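PDB 6CMK: zinc chaperone AztD from Citrobacter koseri, which acts as a periplasmic zinc chaperone, binding zinc ions and handing one directly to the solute-binding protein AztC of the AztABCD transport system. Local coordinates for residues B[363-374]-B[384-395]. Sequence-based numbering, arbitrary orientation.
Sequences YVTDPLKSKIIV and SEISVEGQPFNI
Lys371 reaches across to Glu385 along the outer hairpin of a propeller blade, where strands 371-374 and 384-387 run antiparallel at 161°. Followed outward, Lys371 CB lies 3.3 Å from Ile386 O; CG leaves between backbone N and carbonyl carbon (chi1 66°), and a bend at chi3 turns the chain toward the carboxylate. CD and CE approach Glu385 OE1, and NZ closes a salt bridge to OE1 at 2.7 Å, on its syn side and 19° out of the carboxylate plane. OE2 is held by Lys382.

On the other sheet face, Ile372 CD1 packs on Val388 CG2 at 3.8 Å, and Ile386 CD1 meets Val374 CG2; Ile40 and Ile51 of the neighbouring blade continue this core. In the G1 bulge opposite Asp366, Ser370 OG donates to Gly390 O at 2.7 Å, in the carbonyl plane, while Ser370 O accepts Val388 N from above its plane. Thr365 OG1 donates to a lone pair of Phe393 O at 3.0 Å and also accepts Arg354 N.

Strand 392-395 completes the N-terminal sheet beside strand 32-42, the propeller's Velcro closure; Thr365 thus joins two blades, and Ser370 anchors their linker. With Lys371 on OE1 and Lys382 on OE2, Glu385 would be expected to stay ionised.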
ATOM      1  N   TYR B 363     -16.991  14.658   3.853  1.00 13.47           N
ATOM      2  CA  TYR B 363     -17.177  15.557   4.987  1.00 15.68           C
ATOM      3  C   TYR B 363     -16.842  16.976   4.557  1.00 14.94           C
ATOM      4  O   TYR B 363     -15.773  17.221   3.990  1.00 16.78           O
ATOM      5  CB  TYR B 363     -16.297  15.149   6.175  1.00 15.11           C
ATOM      6  CG  TYR B 363     -16.581  13.761   6.655  1.00 13.64           C
ATOM      7  CD1 TYR B 363     -16.075  12.660   5.975  1.00 16.43           C
ATOM      8  CD2 TYR B 363     -17.399  13.539   7.756  1.00 15.35           C
ATOM      9  CE1 TYR B 363     -16.362  11.381   6.385  1.00 16.30           C
ATOM     10  CE2 TYR B 363     -17.683  12.250   8.178  1.00 18.81           C
ATOM     11  CZ  TYR B 363     -17.150  11.182   7.484  1.00 16.71           C
ATOM     12  OH  TYR B 363     -17.427   9.887   7.886  1.00 22.82           O
ATOM     13  N   VAL B 364     -17.752  17.907   4.829  1.00 16.34           N
ATOM     14  CA  VAL B 364     -17.581  19.300   4.441  1.00 15.08           C
ATOM     15  C   VAL B 364     -17.783  20.149   5.683  1.00 15.66           C
ATOM     16  O   VAL B 364     -18.866  20.129   6.279  1.00 18.33           O
ATOM     17  CB  VAL B 364     -18.570  19.720   3.335  1.00 16.57           C
ATOM     18  CG1 VAL B 364     -18.376  21.197   2.996  1.00 18.86           C
ATOM     19  CG2 VAL B 364     -18.390  18.859   2.092  1.00 17.59           C
ATOM     20  N   THR B 365     -16.752  20.893   6.077  1.00 15.61           N
ATOM     21  CA  THR B 365     -16.912  21.775   7.217  1.00 17.00           C
ATOM     22  C   THR B 365     -17.735  22.988   6.814  1.00 17.81           C
ATOM     23  O   THR B 365     -17.660  23.470   5.680  1.00 18.60           O
ATOM     24  CB  THR B 365     -15.564  22.219   7.776  1.00 17.75           C
ATOM     25  OG1 THR B 365     -14.811  22.909   6.769  1.00 20.84           O
ATOM     26  CG2 THR B 365     -14.777  21.015   8.268  1.00 20.19           C
ATOM     27  N   ASP B 366     -18.548  23.454   7.752  1.00 17.77           N
ATOM     28  CA  ASP B 366     -19.400  24.629   7.566  1.00 18.31           C
ATOM     29  C   ASP B 366     -19.089  25.531   8.748  1.00 22.65           C
ATOM     30  O   ASP B 366     -19.850  25.580   9.724  1.00 23.49           O
ATOM     31  CB  ASP B 366     -20.882  24.256   7.492  1.00 18.66           C
ATOM     32  CG  ASP B 366     -21.746  25.404   7.022  1.00 26.99           C
ATOM     33  OD1 ASP B 366     -21.252  26.549   7.041  1.00 31.25           O
ATOM     34  OD2 ASP B 366     -22.919  25.172   6.643  1.00 27.02           O
ATOM     35  N   PRO B 367     -17.965  26.254   8.700  1.00 24.01           N
ATOM     36  CA  PRO B 367     -17.492  26.931   9.922  1.00 21.62           C
ATOM     37  C   PRO B 367     -18.492  27.916  10.508  1.00 25.52           C
ATOM     38  O   PRO B 367     -18.629  27.978  11.734  1.00 26.33           O
ATOM     39  CB  PRO B 367     -16.194  27.621   9.471  1.00 23.55           C
ATOM     40  CG  PRO B 367     -16.132  27.494   7.983  1.00 24.91           C
ATOM     41  CD  PRO B 367     -16.985  26.327   7.603  1.00 21.31           C
ATOM     42  N   LEU B 368     -19.205  28.672   9.675  1.00 24.44           N
ATOM     43  CA  LEU B 368     -20.138  29.665  10.192  1.00 28.69           C
ATOM     44  C   LEU B 368     -21.341  29.040  10.886  1.00 28.01           C
ATOM     45  O   LEU B 368     -22.043  29.741  11.620  1.00 26.01           O
ATOM     46  CB  LEU B 368     -20.607  30.579   9.057  1.00 33.38           C
ATOM     47  CG  LEU B 368     -19.496  31.363   8.354  1.00 42.07           C
ATOM     48  CD1 LEU B 368     -20.087  32.392   7.405  1.00 46.23           C
ATOM     49  CD2 LEU B 368     -18.558  32.030   9.356  1.00 37.97           C
ATOM     50  N   LYS B 369     -21.608  27.751  10.664  1.00 28.16           N
ATOM     51  CA  LYS B 369     -22.719  27.067  11.311  1.00 27.82           C
ATOM     52  C   LYS B 369     -22.263  26.073  12.372  1.00 24.34           C
ATOM     53  O   LYS B 369     -23.098  25.364  12.941  1.00 25.77           O
ATOM     54  CB  LYS B 369     -23.576  26.357  10.267  1.00 22.49           C
ATOM     55  CG  LYS B 369     -24.175  27.274   9.211  1.00 39.44           C
ATOM     56  CD  LYS B 369     -25.291  28.152   9.761  1.00 49.72           C
ATOM     57  CE  LYS B 369     -25.939  28.966   8.649  1.00 57.65           C
ATOM     58  NZ  LYS B 369     -26.633  28.111   7.642  1.00 59.15           N
ATOM     59  N   SER B 370     -20.965  26.003  12.653  1.00 22.56           N
ATOM     60  CA  SER B 370     -20.436  25.111  13.678  1.00 21.64           C
ATOM     61  C   SER B 370     -20.878  23.669  13.436  1.00 20.80           C
ATOM     62  O   SER B 370     -21.348  22.981  14.341  1.00 23.92           O
ATOM     63  CB  SER B 370     -20.863  25.573  15.071  1.00 26.17           C
ATOM     64  OG  SER B 370     -20.515  26.924  15.300  1.00 25.38           O
ATOM     65  N   LYS B 371     -20.718  23.199  12.198  1.00 21.74           N
ATOM     66  CA  LYS B 371     -21.086  21.822  11.896  1.00 25.85           C
ATOM     67  C   LYS B 371     -20.250  21.296  10.741  1.00 24.45           C
ATOM     68  O   LYS B 371     -19.575  22.052  10.034  1.00 20.41           O
ATOM     69  CB  LYS B 371     -22.584  21.692  11.579  1.00 29.43           C
ATOM     70  CG  LYS B 371     -23.060  22.381  10.300  1.00 28.73           C
ATOM     71  CD  LYS B 371     -24.600  22.318  10.143  1.00 32.46           C
ATOM     72  CE  LYS B 371     -25.345  23.038  11.273  1.00 53.40           C
ATOM     73  NZ  LYS B 371     -26.831  22.867  11.240  1.00 50.80           N
ATOM     74  N   ILE B 372     -20.270  19.970  10.601  1.00 19.08           N
ATOM     75  CA  ILE B 372     -19.715  19.267   9.454  1.00 16.83           C
ATOM     76  C   ILE B 372     -20.863  18.533   8.784  1.00 19.08           C
ATOM     77  O   ILE B 372     -21.600  17.802   9.453  1.00 18.33           O
ATOM     78  CB  ILE B 372     -18.616  18.272   9.876  1.00 17.39           C
ATOM     79  CG1 ILE B 372     -17.500  19.005  10.626  1.00 24.02           C
ATOM     80  CG2 ILE B 372     -18.077  17.513   8.663  1.00 18.67           C
ATOM     81  CD1 ILE B 372     -16.510  18.073  11.308  1.00 27.79           C
ATOM     82  N   ILE B 373     -21.014  18.726   7.473  1.00 18.10           N
ATOM     83  CA  ILE B 373     -22.019  18.008   6.693  1.00 20.00           C
ATOM     84  C   ILE B 373     -21.418  16.691   6.220  1.00 15.88           C
ATOM     85  O   ILE B 373     -20.265  16.649   5.778  1.00 15.34           O
ATOM     86  CB  ILE B 373     -22.503  18.845   5.493  1.00 19.94           C
ATOM     87  CG1 ILE B 373     -22.928  20.250   5.927  1.00 22.63           C
ATOM     88  CG2 ILE B 373     -23.632  18.118   4.773  1.00 19.61           C
ATOM     89  CD1 ILE B 373     -23.862  20.299   7.115  1.00 30.93           C
ATOM     90  N   VAL B 374     -22.197  15.612   6.300  1.00 15.92           N
ATOM     91  CA  VAL B 374     -21.733  14.279   5.920  1.00 15.32           C
ATOM     92  C   VAL B 374     -22.553  13.805   4.731  1.00 17.02           C
ATOM     93  O   VAL B 374     -23.787  13.771   4.801  1.00 18.45           O
ATOM     94  CB  VAL B 374     -21.850  13.276   7.083  1.00 17.88           C
ATOM     95  CG1 VAL B 374     -21.212  11.948   6.701  1.00 20.03           C
ATOM     96  CG2 VAL B 374     -21.211  13.825   8.349  1.00 17.88           C
ATOM     97  N   SER B 384     -25.998  12.863   7.152  1.00 20.88           N
ATOM     98  CA  SER B 384     -26.024  13.318   8.542  1.00 20.50           C
ATOM     99  C   SER B 384     -25.269  14.640   8.627  1.00 24.69           C
ATOM    100  O   SER B 384     -24.721  15.132   7.638  1.00 19.46           O
ATOM    101  CB  SER B 384     -25.413  12.283   9.486  1.00 25.17           C
ATOM    102  OG  SER B 384     -24.041  12.098   9.200  1.00 24.52           O
ATOM    103  N   GLU B 385     -25.259  15.222   9.819  1.00 21.32           N
ATOM    104  CA  GLU B 385     -24.382  16.347  10.097  1.00 19.56           C
ATOM    105  C   GLU B 385     -23.881  16.229  11.527  1.00 28.59           C
ATOM    106  O   GLU B 385     -24.546  15.653  12.392  1.00 29.93           O
ATOM    107  CB  GLU B 385     -25.085  17.695   9.850  1.00 23.78           C
ATOM    108  CG  GLU B 385     -26.298  17.986  10.711  1.00 27.62           C
ATOM    109  CD  GLU B 385     -26.827  19.388  10.463  1.00 35.08           C
ATOM    110  OE1 GLU B 385     -26.885  20.183  11.422  1.00 34.81           O
ATOM    111  OE2 GLU B 385     -27.152  19.698   9.299  1.00 31.29           O
ATOM    112  N   ILE B 386     -22.680  16.753  11.753  1.00 23.65           N
ATOM    113  CA  ILE B 386     -21.980  16.644  13.028  1.00 21.12           C
ATOM    114  C   ILE B 386     -21.807  18.043  13.589  1.00 24.46           C
ATOM    115  O   ILE B 386     -21.279  18.925  12.905  1.00 24.91           O
ATOM    116  CB  ILE B 386     -20.606  15.970  12.870  1.00 20.06           C
ATOM    117  CG1 ILE B 386     -20.751  14.552  12.334  1.00 20.74           C
ATOM    118  CG2 ILE B 386     -19.859  15.954  14.202  1.00 24.13           C
ATOM    119  CD1 ILE B 386     -19.481  14.021  11.731  1.00 23.05           C
ATOM    120  N   SER B 387     -22.217  18.233  14.837  1.00 23.12           N
ATOM    121  CA  SER B 387     -22.066  19.516  15.507  1.00 24.16           C
ATOM    122  C   SER B 387     -20.679  19.595  16.127  1.00 29.02           C
ATOM    123  O   SER B 387     -20.238  18.653  16.795  1.00 28.54           O
ATOM    124  CB  SER B 387     -23.144  19.701  16.573  1.00 33.62           C
ATOM    125  OG  SER B 387     -22.903  20.875  17.334  1.00 35.26           O
ATOM    126  N   VAL B 388     -19.986  20.705  15.878  1.00 28.15           N
ATOM    127  CA  VAL B 388     -18.618  20.929  16.345  1.00 22.29           C
ATOM    128  C   VAL B 388     -18.546  22.387  16.774  1.00 34.50           C
ATOM    129  O   VAL B 388     -18.644  23.286  15.932  1.00 30.02           O
ATOM    130  CB  VAL B 388     -17.561  20.639  15.267  1.00 28.38           C
ATOM    131  CG1 VAL B 388     -16.151  20.826  15.830  1.00 31.78           C
ATOM    132  CG2 VAL B 388     -17.725  19.238  14.701  1.00 26.48           C
ATOM    133  N   GLU B 389     -18.360  22.627  18.066  1.00 27.99           N
ATOM    134  CA  GLU B 389     -18.408  23.996  18.549  1.00 30.25           C
ATOM    135  C   GLU B 389     -17.272  24.814  17.943  1.00 23.27           C
ATOM    136  O   GLU B 389     -16.193  24.298  17.637  1.00 26.66           O
ATOM    137  CB  GLU B 389     -18.360  24.040  20.076  1.00 46.39           C
ATOM    138  CG  GLU B 389     -17.253  23.235  20.737  1.00 60.03           C
ATOM    139  CD  GLU B 389     -17.403  23.198  22.247  1.00 73.61           C
ATOM    140  OE1 GLU B 389     -18.533  23.414  22.736  1.00 78.25           O
ATOM    141  OE2 GLU B 389     -16.396  22.960  22.947  1.00 76.42           O
ATOM    142  N   GLY B 390     -17.547  26.095  17.724  1.00 31.89           N
ATOM    143  CA  GLY B 390     -16.572  26.979  17.124  1.00 34.90           C
ATOM    144  C   GLY B 390     -16.745  27.153  15.629  1.00 30.16           C
ATOM    145  O   GLY B 390     -17.860  27.128  15.100  1.00 29.24           O
ATOM    146  N   GLN B 391     -15.623  27.351  14.944  1.00 22.50           N
ATOM    147  CA  GLN B 391     -15.572  27.509  13.495  1.00 23.08           C
ATOM    148  C   GLN B 391     -14.724  26.373  12.942  1.00 22.78           C
ATOM    149  O   GLN B 391     -13.545  26.568  12.603  1.00 24.38           O
ATOM    150  CB  GLN B 391     -15.003  28.867  13.104  1.00 33.80           C
ATOM    151  CG  GLN B 391     -15.967  29.997  13.340  1.00 47.24           C
ATOM    152  CD  GLN B 391     -15.562  31.244  12.601  1.00 67.07           C
ATOM    153  OE1 GLN B 391     -16.338  31.808  11.829  1.00 85.32           O
ATOM    154  NE2 GLN B 391     -14.329  31.681  12.827  1.00 57.12           N
ATOM    155  N   PRO B 392     -15.281  25.170  12.857  1.00 22.54           N
ATOM    156  CA  PRO B 392     -14.518  24.058  12.283  1.00 17.96           C
ATOM    157  C   PRO B 392     -14.099  24.406  10.867  1.00 19.99           C
ATOM    158  O   PRO B 392     -14.919  24.811  10.040  1.00 24.15           O
ATOM    159  CB  PRO B 392     -15.503  22.888  12.328  1.00 19.92           C
ATOM    160  CG  PRO B 392     -16.854  23.524  12.387  1.00 24.31           C
ATOM    161  CD  PRO B 392     -16.678  24.797  13.149  1.00 25.79           C
ATOM    162  N   PHE B 393     -12.803  24.274  10.601  1.00 20.40           N
ATOM    163  CA  PHE B 393     -12.220  24.821   9.384  1.00 21.32           C
ATOM    164  C   PHE B 393     -11.417  23.755   8.642  1.00 21.15           C
ATOM    165  O   PHE B 393     -11.976  23.020   7.822  1.00 21.00           O
ATOM    166  CB  PHE B 393     -11.378  26.046   9.766  1.00 17.53           C
ATOM    167  CG  PHE B 393     -10.742  26.753   8.613  1.00 20.40           C
ATOM    168  CD1 PHE B 393     -11.424  26.958   7.431  1.00 18.76           C
ATOM    169  CD2 PHE B 393      -9.463  27.257   8.737  1.00 19.85           C
ATOM    170  CE1 PHE B 393     -10.825  27.622   6.373  1.00 22.31           C
ATOM    171  CE2 PHE B 393      -8.865  27.921   7.694  1.00 20.38           C
ATOM    172  CZ  PHE B 393      -9.540  28.108   6.511  1.00 26.66           C
ATOM    173  N   ASN B 394     -10.121  23.643   8.918  1.00 15.86           N
ATOM    174  CA  ASN B 394      -9.295  22.649   8.242  1.00 17.99           C
ATOM    175  C   ASN B 394      -9.602  21.242   8.743  1.00 16.36           C
ATOM    176  O   ASN B 394      -9.857  21.023   9.928  1.00 17.24           O
ATOM    177  CB  ASN B 394      -7.810  22.943   8.453  1.00 22.57           C
ATOM    178  CG  ASN B 394      -7.371  24.235   7.801  1.00 27.73           C
ATOM    179  OD1 ASN B 394      -6.694  25.067   8.418  1.00 28.42           O
ATOM    180  ND2 ASN B 394      -7.759  24.420   6.555  1.00 20.17           N
ATOM    181  N   ILE B 395      -9.547  20.275   7.833  1.00 18.53           N
ATOM    182  CA  ILE B 395      -9.944  18.917   8.175  1.00 15.94           C
ATOM    183  C   ILE B 395      -9.099  17.926   7.383  1.00 15.37           C
ATOM    184  O   ILE B 395      -8.830  18.112   6.191  1.00 16.96           O
ATOM    185  CB  ILE B 395     -11.462  18.720   7.935  1.00 16.58           C
ATOM    186  CG1 ILE B 395     -11.892  17.301   8.306  1.00 17.78           C
ATOM    187  CG2 ILE B 395     -11.837  19.030   6.487  1.00 17.81           C
ATOM    188  CD1 ILE B 395     -13.407  17.142   8.346  1.00 16.24           C
TER
HETATM  189  O   HOH W   1     -23.554  23.078  15.959  1.00 32.76           O
HETATM  190  O   HOH W   2     -20.209  27.030  18.599  1.00 37.72           O